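Local structure of M32 carboxypeptidase (7A03) at residues Asp81-Lys86 against Gly467-Ser472; Gln85-Leu90 against Thr280-Leu285; Thr175-Val180 against His361-Tyr366; Leu311-Phe316 against Gly450-Leu455; Leu348-Thr351 against Thr357-Phe360. The protein probably removes amino acids one at a time from the C-terminal end of peptides, as a metal-dependent carboxypeptidase of the M32 family. All coordinates share one frame; numbering follows the deposited sequence. Where two conformers were deposited one is given.

Interaction 1: Asp81-Lys86 against Gly467-Ser472; sequences DAVQQK and GRFYTS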
# COMPACT_ATOMS: atom_id res chain seq x y z
N ASP A 81 3.99 -23.74 21.18
CA ASP A 81 2.65 -23.68 20.58
C ASP A 81 2.73 -23.17 19.14
O ASP A 81 3.80 -22.82 18.63
CB ASP A 81 1.67 -22.90 21.46
CG ASP A 81 1.97 -21.40 21.54
OD1 ASP A 81 2.33 -20.78 20.52
OD2 ASP A 81 1.80 -20.84 22.63
N ALA A 82 1.57 -23.13 18.47
CA ALA A 82 1.53 -22.83 17.05
C ALA A 82 2.07 -21.44 16.76
O ALA A 82 2.86 -21.25 15.83
CB ALA A 82 0.10 -22.94 16.52
N VAL A 83 1.66 -20.46 17.57
CA VAL A 83 2.10 -19.08 17.39
C VAL A 83 3.60 -18.95 17.66
O VAL A 83 4.31 -18.29 16.89
CB VAL A 83 1.26 -18.12 18.25
CG1 VAL A 83 1.89 -16.73 18.30
CG2 VAL A 83 -0.16 -18.06 17.70
N GLN A 84 4.10 -19.57 18.73
CA GLN A 84 5.53 -19.49 19.02
C GLN A 84 6.35 -20.10 17.88
O GLN A 84 7.35 -19.52 17.44
CB GLN A 84 5.83 -20.24 20.32
CG GLN A 84 5.23 -19.58 21.56
CD GLN A 84 5.42 -20.43 22.79
OE1 GLN A 84 5.05 -21.60 22.81
NE2 GLN A 84 6.02 -19.85 23.83
N GLN A 85 5.94 -21.28 17.41
CA GLN A 85 6.66 -21.94 16.34
C GLN A 85 6.63 -21.11 15.07
O GLN A 85 7.64 -21.02 14.36
CB GLN A 85 6.05 -23.32 16.07
CG GLN A 85 6.39 -24.36 17.12
CD GLN A 85 6.04 -25.77 16.66
OE1 GLN A 85 6.02 -26.04 15.46
NE2 GLN A 85 5.75 -26.65 17.60
N LYS A 86 5.49 -20.49 14.76
CA LYS A 86 5.42 -19.65 13.58
C LYS A 86 6.33 -18.43 13.72
O LYS A 86 7.02 -18.05 12.76
CB LYS A 86 3.96 -19.22 13.32
CG LYS A 86 3.77 -18.37 12.06
CD LYS A 86 3.95 -19.20 10.80
CE LYS A 86 2.94 -20.35 10.75
NZ LYS A 86 3.02 -21.11 9.48
N GLY A 467 -1.63 -11.16 12.62
CA GLY A 467 -0.32 -10.74 12.17
C GLY A 467 0.10 -11.49 10.92
O GLY A 467 -0.66 -11.60 9.94
N ARG A 468 1.32 -12.02 10.94
CA ARG A 468 1.87 -12.79 9.82
C ARG A 468 1.62 -14.28 9.92
O ARG A 468 2.21 -15.03 9.14
CB ARG A 468 3.38 -12.54 9.69
CG ARG A 468 3.72 -11.16 9.12
CD ARG A 468 5.20 -10.82 9.34
NE ARG A 468 6.08 -11.75 8.63
CZ ARG A 468 7.39 -11.84 8.82
NH1 ARG A 468 7.99 -11.07 9.71
NH2 ARG A 468 8.10 -12.72 8.12
N PHE A 469 0.76 -14.74 10.84
CA PHE A 469 0.58 -16.18 11.03
C PHE A 469 0.21 -16.89 9.73
O PHE A 469 0.74 -17.96 9.43
CB PHE A 469 -0.46 -16.46 12.12
CG PHE A 469 -0.58 -17.92 12.47
CD1 PHE A 469 -1.41 -18.77 11.75
CD2 PHE A 469 0.16 -18.45 13.51
CE1 PHE A 469 -1.50 -20.12 12.07
CE2 PHE A 469 0.08 -19.80 13.84
CZ PHE A 469 -0.75 -20.64 13.12
N TYR A 470 -0.69 -16.30 8.96
CA TYR A 470 -1.07 -16.82 7.65
C TYR A 470 -0.43 -15.97 6.56
O TYR A 470 -0.36 -14.74 6.66
CB TYR A 470 -2.58 -16.77 7.47
CG TYR A 470 -3.38 -17.51 8.52
CD1 TYR A 470 -3.50 -18.89 8.49
CD2 TYR A 470 -4.04 -16.82 9.54
CE1 TYR A 470 -4.25 -19.57 9.44
CE2 TYR A 470 -4.78 -17.49 10.49
CZ TYR A 470 -4.88 -18.87 10.44
OH TYR A 470 -5.62 -19.54 11.39
N THR A 471 0.02 -16.62 5.49
CA THR A 471 0.40 -15.86 4.31
C THR A 471 -0.86 -15.25 3.68
O THR A 471 -1.99 -15.59 4.04
CB THR A 471 1.08 -16.74 3.27
OG1 THR A 471 0.10 -17.55 2.61
CG2 THR A 471 2.13 -17.65 3.91
N SER A 472 -0.64 -14.33 2.74
CA SER A 472 -1.78 -13.68 2.10
C SER A 472 -2.69 -14.71 1.45
O SER A 472 -3.92 -14.61 1.54
CB SER A 472 -1.30 -12.64 1.08
OG SER A 472 -0.13 -13.09 0.41
O HOH W 1 -0.14 -20.44 8.86
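Lys86 and Phe469 bring the two backbones nearest each other, their CA atoms 6.5 Å apart, where the first turns of helix 82-100 meet the loop between helices 453-462 and 472-480. No direct hydrogen bond spans the gap. The ring of Phe469 carries the contact, set against the helix with CG anti to the backbone N (chi1 -174°). Lys86 crosses it at about a right angle: bends at chi2 and chi3 bring its CE over the centre of one face, 4.3 Å from the centroid of the Phe469 ring, a CH-pi contact. The ammonium lies farther out and adds at most a weak cation-pi attraction. At the ring edge Phe469 CE2 meets Ala82 O at 3.7 Å. A water donates to Phe469 O at 2.7 Å and accepts a weak hydrogen bond from Lys86 NZ. With an alanine at Lys86 this face of Phe469 would probably lose its aliphatic cover and the water one of its partners. Just before the first turn, Asp81 OD1 accepts from Gln84 N at 2.8 Å, and Gln84 OE1 takes Asp81 N in return. These reciprocal bonds are the capping box that starts helix 82-100 beside this surface contact between helix and loop.

Interaction 2: Gln85-Leu90 against Thr280-Leu285; sequences QKNIAL and TEQYGL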
# COMPACT_ATOMS: atom_id res chain seq x y z
N GLN A 85 5.94 -21.28 17.41
CA GLN A 85 6.66 -21.94 16.34
C GLN A 85 6.63 -21.11 15.07
O GLN A 85 7.64 -21.02 14.36
CB GLN A 85 6.05 -23.32 16.07
CG GLN A 85 6.39 -24.36 17.12
CD GLN A 85 6.04 -25.77 16.66
OE1 GLN A 85 6.02 -26.04 15.46
NE2 GLN A 85 5.75 -26.65 17.60
N LYS A 86 5.49 -20.49 14.76
CA LYS A 86 5.42 -19.65 13.58
C LYS A 86 6.33 -18.43 13.72
O LYS A 86 7.02 -18.05 12.76
CB LYS A 86 3.96 -19.22 13.32
CG LYS A 86 3.77 -18.37 12.06
CD LYS A 86 3.95 -19.20 10.80
CE LYS A 86 2.94 -20.35 10.75
NZ LYS A 86 3.02 -21.11 9.48
N ASN A 87 6.33 -17.80 14.89
CA ASN A 87 7.25 -16.69 15.16
C ASN A 87 8.69 -17.08 14.91
O ASN A 87 9.43 -16.38 14.21
CB ASN A 87 7.07 -16.20 16.59
CG ASN A 87 5.87 -15.29 16.75
OD1 ASN A 87 5.45 -14.64 15.79
ND2 ASN A 87 5.33 -15.21 17.96
N ILE A 88 9.11 -18.22 15.48
CA ILE A 88 10.48 -18.69 15.29
C ILE A 88 10.77 -18.92 13.81
O ILE A 88 11.81 -18.50 13.29
CB ILE A 88 10.75 -19.95 16.13
CG1 ILE A 88 10.60 -19.64 17.62
CG2 ILE A 88 12.15 -20.50 15.85
CD1 ILE A 88 11.51 -18.54 18.12
N ALA A 89 9.86 -19.59 13.09
CA ALA A 89 10.10 -19.92 11.69
C ALA A 89 10.21 -18.66 10.83
O ALA A 89 11.11 -18.54 9.98
CB ALA A 89 9.01 -20.85 11.16
N LEU A 90 9.29 -17.72 11.03
CA LEU A 90 9.30 -16.50 10.23
C LEU A 90 10.51 -15.64 10.57
O LEU A 90 11.14 -15.06 9.68
CB LEU A 90 8.00 -15.72 10.43
CG LEU A 90 6.79 -16.38 9.77
CD1 LEU A 90 5.52 -15.59 10.06
CD2 LEU A 90 7.03 -16.52 8.28
N THR A 280 -0.98 -6.63 21.22
CA THR A 280 0.13 -6.03 21.94
C THR A 280 1.09 -7.07 22.49
O THR A 280 2.30 -6.81 22.58
CB THR A 280 -0.38 -5.10 23.06
OG1 THR A 280 -1.26 -5.83 23.92
CG2 THR A 280 -1.12 -3.94 22.46
N GLU A 281 0.59 -8.26 22.85
CA GLU A 281 1.46 -9.31 23.38
C GLU A 281 2.43 -9.85 22.34
O GLU A 281 3.42 -10.50 22.71
CB GLU A 281 0.64 -10.45 23.98
CG GLU A 281 1.33 -11.18 25.13
CD GLU A 281 1.72 -10.24 26.27
OE1 GLU A 281 0.96 -9.29 26.56
OE2 GLU A 281 2.79 -10.46 26.88
N GLN A 282 2.17 -9.60 21.06
CA GLN A 282 3.03 -10.03 19.97
C GLN A 282 3.91 -8.92 19.44
O GLN A 282 4.50 -9.06 18.37
CB GLN A 282 2.18 -10.61 18.83
CG GLN A 282 1.53 -11.89 19.21
CD GLN A 282 2.51 -13.02 19.36
OE1 GLN A 282 3.35 -13.25 18.48
NE2 GLN A 282 2.41 -13.76 20.47
N TYR A 283 4.01 -7.81 20.18
CA TYR A 283 4.85 -6.69 19.80
C TYR A 283 6.25 -7.16 19.44
O TYR A 283 6.88 -7.90 20.20
CB TYR A 283 4.92 -5.76 21.01
CG TYR A 283 5.89 -4.61 20.90
CD1 TYR A 283 5.52 -3.44 20.25
CD2 TYR A 283 7.17 -4.68 21.45
CE1 TYR A 283 6.39 -2.37 20.15
CE2 TYR A 283 8.04 -3.60 21.36
CZ TYR A 283 7.64 -2.46 20.71
OH TYR A 283 8.51 -1.40 20.62
N GLY A 284 6.74 -6.75 18.27
CA GLY A 284 8.07 -7.12 17.84
C GLY A 284 8.21 -8.47 17.18
O GLY A 284 9.29 -8.79 16.68
N LEU A 285 7.15 -9.27 17.13
CA LEU A 285 7.21 -10.64 16.63
C LEU A 285 6.39 -10.77 15.36
O LEU A 285 5.47 -9.98 15.12
CB LEU A 285 6.64 -11.61 17.69
CG LEU A 285 7.12 -11.37 19.12
CD1 LEU A 285 6.53 -12.41 20.07
CD2 LEU A 285 8.64 -11.46 19.18
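Asn87 and Gln282 are joined by one amide-to-amide hydrogen bond, the sole polar link between helix 82-100 and the 280-285 loop within these segments. Asn87 ND2 donates to Gln282 OE1 at 2.8 Å with an N-H...O angle of 169°. The donor lies in the carbonyl plane on a lone pair, and the two amide planes are only 16° apart, so the two amides are nearly coplanar and meet edge to edge. Gln282 reaches back through a bend at chi2 (-69°). It opens a type II beta turn closing at Leu285, with Leu285 N bonded to Gln282 O and Gly284 at positive phi; the turn carries Gln282 and Leu285 at its two ends. By van der Waals packing Leu285 lies against the amide, CD1 3.7 Å from Asn87 ND2, its side chain crossing that of Asn87 at about a right angle. Beyond the segments, Asn87 OD1 accepts from Cys287 N and ND2 also donates to Tyr11 OH, accounting for the buried amide. A leucine in place of Asn87 would probably leave Gln282 OE1 and Cys287 N without these mates in a buried setting.

Interaction 3: Thr175-Val180 against His361-Tyr366; sequences TIFTEV and HIMIRY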
# COMPACT_ATOMS: atom_id res chain seq x y z
N THR A 175 -1.31 -14.12 -14.88
CA THR A 175 -2.73 -14.47 -14.97
C THR A 175 -3.61 -13.30 -14.53
O THR A 175 -4.57 -12.92 -15.23
CB THR A 175 -2.98 -15.71 -14.12
OG1 THR A 175 -2.28 -16.81 -14.71
CG2 THR A 175 -4.49 -16.03 -14.02
N ILE A 176 -3.29 -12.70 -13.38
CA ILE A 176 -4.11 -11.59 -12.88
C ILE A 176 -4.10 -10.41 -13.85
O ILE A 176 -5.14 -9.81 -14.13
CB ILE A 176 -3.66 -11.18 -11.46
CG1 ILE A 176 -4.11 -12.24 -10.47
CG2 ILE A 176 -4.26 -9.84 -11.09
CD1 ILE A 176 -3.44 -12.15 -9.13
N PHE A 177 -2.93 -10.04 -14.37
CA PHE A 177 -2.88 -8.85 -15.21
C PHE A 177 -3.43 -9.09 -16.60
O PHE A 177 -3.93 -8.15 -17.23
CB PHE A 177 -1.47 -8.24 -15.23
CG PHE A 177 -1.11 -7.52 -13.95
CD1 PHE A 177 -1.82 -6.38 -13.55
CD2 PHE A 177 -0.08 -7.97 -13.16
CE1 PHE A 177 -1.48 -5.72 -12.36
CE2 PHE A 177 0.25 -7.32 -11.97
CZ PHE A 177 -0.46 -6.18 -11.58
N THR A 178 -3.37 -10.34 -17.09
CA THR A 178 -4.10 -10.66 -18.31
C THR A 178 -5.59 -10.48 -18.09
O THR A 178 -6.30 -9.97 -18.98
CB THR A 178 -3.77 -12.09 -18.73
OG1 THR A 178 -2.38 -12.18 -19.08
CG2 THR A 178 -4.62 -12.52 -19.94
N GLU A 179 -6.09 -10.85 -16.91
CA GLU A 179 -7.50 -10.59 -16.61
C GLU A 179 -7.78 -9.09 -16.52
O GLU A 179 -8.81 -8.62 -17.02
CB GLU A 179 -7.91 -11.32 -15.33
CG GLU A 179 -8.13 -12.81 -15.54
CD GLU A 179 -7.90 -13.66 -14.30
OE1 GLU A 179 -7.47 -13.11 -13.26
OE2 GLU A 179 -8.18 -14.88 -14.35
N VAL A 180 -6.89 -8.33 -15.88
CA VAL A 180 -7.03 -6.88 -15.85
C VAL A 180 -7.20 -6.34 -17.27
O VAL A 180 -8.15 -5.60 -17.56
CB VAL A 180 -5.85 -6.21 -15.12
CG1 VAL A 180 -5.81 -4.72 -15.42
CG2 VAL A 180 -5.93 -6.46 -13.62
N HIS A 361 -1.86 1.36 -14.90
CA HIS A 361 -0.59 1.92 -14.43
C HIS A 361 0.25 0.82 -13.79
O HIS A 361 1.44 0.65 -14.11
CB HIS A 361 -0.85 3.04 -13.43
CG HIS A 361 -1.53 4.25 -14.01
ND1 HIS A 361 -0.84 5.32 -14.56
CD2 HIS A 361 -2.84 4.58 -14.08
CE1 HIS A 361 -1.70 6.23 -14.97
NE2 HIS A 361 -2.92 5.81 -14.69
N ILE A 362 -0.38 0.00 -12.94
CA ILE A 362 0.42 -1.01 -12.25
C ILE A 362 0.88 -2.05 -13.25
O ILE A 362 2.04 -2.49 -13.23
CB ILE A 362 -0.37 -1.63 -11.08
CG1 ILE A 362 -0.73 -0.57 -10.04
CG2 ILE A 362 0.41 -2.76 -10.44
CD1 ILE A 362 0.48 -0.01 -9.28
N MET A 363 -0.01 -2.42 -14.17
CA MET A 363 0.35 -3.46 -15.13
C MET A 363 1.55 -3.02 -15.96
O MET A 363 2.48 -3.81 -16.18
CB MET A 363 -0.84 -3.76 -16.03
CG MET A 363 -0.66 -4.98 -16.91
SD MET A 363 -2.07 -5.16 -18.00
CE MET A 363 -1.79 -3.79 -19.12
N ILE A 364 1.58 -1.74 -16.35
CA ILE A 364 2.68 -1.28 -17.18
C ILE A 364 3.98 -1.38 -16.41
O ILE A 364 4.97 -1.94 -16.90
CB ILE A 364 2.40 0.14 -17.69
CG1 ILE A 364 1.28 0.09 -18.74
CG2 ILE A 364 3.67 0.75 -18.26
CD1 ILE A 364 0.61 1.42 -18.97
N ARG A 365 3.96 -0.96 -15.13
CA ARG A 365 5.17 -1.05 -14.32
C ARG A 365 5.57 -2.51 -14.15
O ARG A 365 6.76 -2.86 -14.28
CB ARG A 365 4.95 -0.35 -12.98
CG ARG A 365 4.91 1.19 -13.12
CD ARG A 365 4.08 1.83 -12.00
NE ARG A 365 4.04 3.29 -12.06
CZ ARG A 365 3.39 4.00 -12.99
NH1 ARG A 365 2.71 3.39 -13.95
NH2 ARG A 365 3.39 5.33 -12.96
N TYR A 366 4.58 -3.39 -13.97
CA TYR A 366 4.90 -4.80 -13.81
C TYR A 366 5.60 -5.32 -15.05
O TYR A 366 6.70 -5.90 -14.97
CB TYR A 366 3.63 -5.58 -13.46
CG TYR A 366 3.75 -7.06 -13.58
CD1 TYR A 366 4.41 -7.82 -12.61
CD2 TYR A 366 3.19 -7.73 -14.66
CE1 TYR A 366 4.53 -9.18 -12.74
CE2 TYR A 366 3.30 -9.11 -14.79
CZ TYR A 366 3.97 -9.82 -13.82
OH TYR A 366 4.10 -11.18 -13.90
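Phe177 and Tyr366 form an offset stack, centroids 5.0 Å apart and planes inclined at 30°. Phe177 CD2 does the touching: it stands over one face of the Tyr366 ring, displaced toward the rim, 3.6 Å from Tyr366 CD2. The tyrosine comes to this position with CG anti to its own N (chi1 166°), and its hydroxyl is bonded to Asp174, one turn before Phe177 on the same helix, which ties the ring's far end to helix 170-192. A CH-pi contact adds to the stack, Met363 CA lying over a face of the Phe177 ring, 4.3 Å from its centroid. The setting is a buried helix-helix crossing between 170-192 and 358-374, with segment axes 10.5 Å apart at closest and running broadly antiparallel at a signed angle of -136°. Phe177 and Met363 mark the nearest backbone approach, CA to CA 6.3 Å. Purely apolar contacts complete the interface. Phe177 CD1 lies 3.7 Å from Met363 CB. At the end of the phenylalanine ring, Ile362 CG2 approaches Phe177 CZ to 3.7 Å. Helix 420-439 flanks both partners: Ile176 and Val180 pack on Phe427, and Ile362 on Tyr422.

Interaction 4: Leu311-Phe316 against Gly450-Leu455; sequences LNFWKF and GNYQPL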
# COMPACT_ATOMS: atom_id res chain seq x y z
N LEU A 311 -22.74 3.52 -2.91
CA LEU A 311 -24.00 4.23 -2.73
C LEU A 311 -24.53 4.04 -1.32
O LEU A 311 -25.03 4.99 -0.71
CB LEU A 311 -25.01 3.75 -3.77
CG LEU A 311 -26.36 4.47 -3.72
CD1 LEU A 311 -26.20 5.94 -3.99
CD2 LEU A 311 -27.31 3.84 -4.73
N ASN A 312 -24.42 2.82 -0.77
CA ASN A 312 -24.93 2.55 0.57
C ASN A 312 -24.26 3.44 1.61
O ASN A 312 -24.94 3.96 2.50
CB ASN A 312 -24.72 1.08 0.94
CG ASN A 312 -25.79 0.19 0.38
OD1 ASN A 312 -26.88 0.65 0.03
ND2 ASN A 312 -25.49 -1.09 0.27
N PHE A 313 -22.94 3.61 1.53
CA PHE A 313 -22.25 4.51 2.46
C PHE A 313 -22.82 5.93 2.36
O PHE A 313 -23.10 6.59 3.38
CB PHE A 313 -20.76 4.52 2.10
CG PHE A 313 -19.87 5.31 3.03
CD1 PHE A 313 -19.52 4.81 4.27
CD2 PHE A 313 -19.36 6.54 2.63
CE1 PHE A 313 -18.66 5.53 5.12
CE2 PHE A 313 -18.53 7.28 3.47
CZ PHE A 313 -18.18 6.77 4.72
N TRP A 314 -23.02 6.40 1.14
CA TRP A 314 -23.47 7.77 0.92
C TRP A 314 -24.96 7.98 1.20
O TRP A 314 -25.35 9.12 1.45
CB TRP A 314 -22.97 8.31 -0.42
CG TRP A 314 -21.50 8.53 -0.32
CD1 TRP A 314 -20.49 7.72 -0.80
CD2 TRP A 314 -20.86 9.56 0.42
NE1 TRP A 314 -19.26 8.22 -0.43
CE2 TRP A 314 -19.46 9.35 0.31
CE3 TRP A 314 -21.32 10.66 1.14
CZ2 TRP A 314 -18.53 10.20 0.91
CZ3 TRP A 314 -20.40 11.51 1.73
CH2 TRP A 314 -19.02 11.28 1.61
N LYS A 315 -25.78 6.92 1.26
CA LYS A 315 -27.17 7.12 1.67
C LYS A 315 -27.24 7.75 3.06
O LYS A 315 -28.07 8.63 3.30
CB LYS A 315 -27.91 5.80 1.66
CG LYS A 315 -28.24 5.30 0.28
CD LYS A 315 -28.98 3.97 0.33
CE LYS A 315 -28.97 3.27 -1.02
NZ LYS A 315 -29.68 1.97 -0.93
N PHE A 316 -26.36 7.34 3.97
CA PHE A 316 -26.28 7.94 5.29
C PHE A 316 -25.39 9.18 5.30
O PHE A 316 -25.75 10.20 5.90
CB PHE A 316 -25.77 6.90 6.29
CG PHE A 316 -25.57 7.44 7.68
CD1 PHE A 316 -26.63 7.49 8.57
CD2 PHE A 316 -24.32 7.86 8.11
CE1 PHE A 316 -26.46 7.97 9.85
CE2 PHE A 316 -24.14 8.36 9.40
CZ PHE A 316 -25.21 8.40 10.28
N GLY A 450 -25.30 3.90 8.74
CA GLY A 450 -24.20 4.58 9.40
C GLY A 450 -23.48 3.79 10.46
O GLY A 450 -22.66 4.36 11.19
N ASN A 451 -23.74 2.49 10.58
CA ASN A 451 -23.09 1.66 11.59
C ASN A 451 -22.02 0.83 10.89
O ASN A 451 -22.33 -0.09 10.13
CB ASN A 451 -24.14 0.76 12.24
CG ASN A 451 -23.58 -0.08 13.37
OD1 ASN A 451 -22.45 0.13 13.83
ND2 ASN A 451 -24.36 -1.06 13.83
N TYR A 452 -20.75 1.17 11.13
CA TYR A 452 -19.62 0.42 10.57
C TYR A 452 -19.07 -0.61 11.53
O TYR A 452 -18.15 -1.35 11.18
CB TYR A 452 -18.52 1.40 10.10
CG TYR A 452 -19.14 2.57 9.39
CD1 TYR A 452 -20.04 2.37 8.36
CD2 TYR A 452 -18.88 3.88 9.78
CE1 TYR A 452 -20.67 3.42 7.73
CE2 TYR A 452 -19.49 4.94 9.15
CZ TYR A 452 -20.39 4.70 8.12
OH TYR A 452 -21.00 5.76 7.49
N GLN A 453 -19.65 -0.71 12.73
CA GLN A 453 -19.15 -1.68 13.70
C GLN A 453 -19.24 -3.13 13.23
O GLN A 453 -18.28 -3.88 13.47
CB GLN A 453 -19.82 -1.45 15.06
CG GLN A 453 -19.22 -2.30 16.20
CD GLN A 453 -19.81 -3.70 16.24
OE1 GLN A 453 -20.91 -3.94 15.74
NE2 GLN A 453 -19.06 -4.64 16.81
N PRO A 454 -20.32 -3.59 12.58
CA PRO A 454 -20.31 -4.99 12.11
C PRO A 454 -19.18 -5.30 11.13
O PRO A 454 -18.60 -6.39 11.19
CB PRO A 454 -21.70 -5.18 11.50
CG PRO A 454 -22.55 -4.20 12.27
CD PRO A 454 -21.66 -2.99 12.44
N LEU A 455 -18.83 -4.34 10.27
CA LEU A 455 -17.72 -4.55 9.35
C LEU A 455 -16.39 -4.60 10.10
O LEU A 455 -15.55 -5.48 9.84
CB LEU A 455 -17.70 -3.46 8.29
CG LEU A 455 -16.46 -3.49 7.40
CD1 LEU A 455 -16.39 -4.76 6.59
CD2 LEU A 455 -16.47 -2.29 6.50
O HOH W 2 -22.80 5.14 5.75
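Phe316 and Phe313 of helix 311-324 make a partly buried, mainly aromatic contact with the connection between helices 443-448 and 453-462. The first of these ends in a Schellman motif at Gly450, whose positive phi (88°) marks the exit from the helix. Phe316 lies flat against that glycine: Gly450 CA sits over the centre of one ring face, 3.6 Å from the Phe316 centroid, a CH-pi contact. A CB at this position would come too close to Phe316 CZ, and the backbone angles themselves call for glycine, so both the turn and this close CH-pi approach are consistent with the need for glycine. The next helix starts soon after, where Asn451 OD1 caps Gln453 N at 3.1 Å. Between the two, Tyr452 points toward helix 311-324 and crosses Phe313 at about a right angle, although the ring planes themselves are only 32° apart. The rings meet obliquely; Phe313 CE1 approaches Tyr452 CZ to 3.6 Å. The phenol hydroxyl is hydrogen-bonded to Gln317 NE2, one residue beyond the helical segment. It is also linked to the helix backbone by a water near the tyrosine ring plane, which donates to Phe313 O at 2.8 Å and accepts from Tyr452 OH at 2.6 Å.

Interaction 5: Leu348-Thr351 against Thr357-Phe360; sequences LIRT and TYHF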
# COMPACT_ATOMS: atom_id res chain seq x y z
N LEU A 348 -2.44 10.26 -16.90
CA LEU A 348 -1.00 10.06 -17.00
C LEU A 348 -0.35 9.66 -15.68
O LEU A 348 0.66 8.94 -15.70
CB LEU A 348 -0.34 11.33 -17.52
CG LEU A 348 -0.66 11.65 -18.99
CD1 LEU A 348 -0.41 13.11 -19.31
CD2 LEU A 348 0.18 10.77 -19.89
N ILE A 349 -0.89 10.11 -14.55
CA ILE A 349 -0.23 10.00 -13.25
C ILE A 349 -0.92 8.93 -12.42
O ILE A 349 -2.11 9.06 -12.10
CB ILE A 349 -0.22 11.35 -12.50
CG1 ILE A 349 0.42 12.43 -13.38
CG2 ILE A 349 0.48 11.21 -11.15
CD1 ILE A 349 1.87 12.15 -13.75
N ARG A 350 -0.16 7.91 -12.03
CA ARG A 350 -0.70 6.79 -11.26
C ARG A 350 -1.36 7.26 -9.97
O ARG A 350 -2.45 6.79 -9.62
CB ARG A 350 0.41 5.78 -10.97
CG ARG A 350 0.01 4.64 -10.02
CD ARG A 350 1.23 3.79 -9.60
NE ARG A 350 2.23 4.58 -8.89
CZ ARG A 350 2.16 4.88 -7.59
NH1 ARG A 350 1.15 4.44 -6.86
NH2 ARG A 350 3.09 5.63 -7.01
N THR A 351 -0.71 8.17 -9.23
CA THR A 351 -1.24 8.57 -7.93
C THR A 351 -2.55 9.35 -8.03
O THR A 351 -3.23 9.49 -7.01
CB THR A 351 -0.20 9.35 -7.12
OG1 THR A 351 0.21 10.50 -7.87
CG2 THR A 351 1.00 8.46 -6.81
N THR A 357 -8.65 2.63 -13.95
CA THR A 357 -7.44 2.84 -14.74
C THR A 357 -6.18 2.65 -13.92
O THR A 357 -5.13 2.33 -14.50
CB THR A 357 -7.46 4.23 -15.38
OG1 THR A 357 -7.47 5.22 -14.34
CG2 THR A 357 -8.66 4.40 -16.29
N TYR A 358 -6.25 2.81 -12.59
CA TYR A 358 -5.08 2.61 -11.73
C TYR A 358 -4.34 1.32 -12.08
O TYR A 358 -3.10 1.29 -12.14
CB TYR A 358 -5.52 2.54 -10.26
CG TYR A 358 -4.37 2.57 -9.27
CD1 TYR A 358 -3.73 1.39 -8.88
CD2 TYR A 358 -3.94 3.77 -8.72
CE1 TYR A 358 -2.68 1.41 -7.99
CE2 TYR A 358 -2.89 3.80 -7.82
CZ TYR A 358 -2.27 2.62 -7.46
OH TYR A 358 -1.22 2.64 -6.56
N HIS A 359 -5.09 0.25 -12.35
CA HIS A 359 -4.46 -1.05 -12.52
C HIS A 359 -3.72 -1.18 -13.83
O HIS A 359 -2.75 -1.94 -13.91
CB HIS A 359 -5.48 -2.15 -12.22
CG HIS A 359 -6.14 -1.93 -10.89
ND1 HIS A 359 -5.46 -2.09 -9.70
CD2 HIS A 359 -7.37 -1.46 -10.57
CE1 HIS A 359 -6.26 -1.76 -8.70
NE2 HIS A 359 -7.43 -1.38 -9.20
N PHE A 360 -4.07 -0.37 -14.84
CA PHE A 360 -3.22 -0.33 -16.02
C PHE A 360 -1.86 0.28 -15.70
O PHE A 360 -0.82 -0.24 -16.13
CB PHE A 360 -3.92 0.38 -17.17
CG PHE A 360 -5.04 -0.43 -17.76
CD1 PHE A 360 -6.30 -0.41 -17.19
CD2 PHE A 360 -4.81 -1.27 -18.84
CE1 PHE A 360 -7.33 -1.17 -17.72
CE2 PHE A 360 -5.82 -2.03 -19.37
CZ PHE A 360 -7.08 -1.98 -18.81
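Arg350 and Tyr358 meet with guanidinium and phenol ring nearly perpendicular, their planes 85° apart. The tyrosine hydroxyl lies at the guanidinium edge, only 6° out of its plane, and there Arg350 NH1 donates to Tyr358 OH at 3.0 Å. The N-H...O angle of 136° shows a clearly bent bond. The aliphatic part of the arginine runs obliquely across the phenol: Arg350 CG is 3.7 Å from Tyr358 CE2, and Arg350 O is 3.5 Å from the same CE2. Arg350 leaves its backbone extended and then turns at chi3, which swings the guanidinium round to the hydroxyl while CG stays beside the ring. The strongest polar partner of Arg350 lies elsewhere: NE forms a salt bridge with Asp408, which also pairs with Arg365 and so probably offsets both charges. Tyr422 adds a cation-pi contact to Arg350, and Tyr358 receives another from Arg301. The contact closes a short connection, the 3-10 turn at 350-351 folding back on the first turn of helix 358-374. Around it, Arg350 packs on His361, Ile362 and Arg365 farther along that helix, while neighbouring Thr357 and Phe360 rest against helices 170-192 and 382-394.

How the interactions relate
Interactions 3 and 5 are buried and both use helix 358-374, their centres about 11 Å apart; Arg350 of interaction 5 touches His361 and Arg365 of the 361-366 segment. Their chemistry divides: interaction 3 is aromatic and aliphatic between two helices, interaction 5 polar between a connecting turn and a helix start. Interactions 1 and 2 share helix 82-100, with centres about 7 Å apart, and join it to two different loops. Interaction 1 is superficial and relies on ring contacts and a water, whereas interaction 2 is buried and rests on a direct amide bond. Interaction 4, partly buried, stands apart, its centre at least about 28 Å from the others, and mixes aromatic packing with a water bridge.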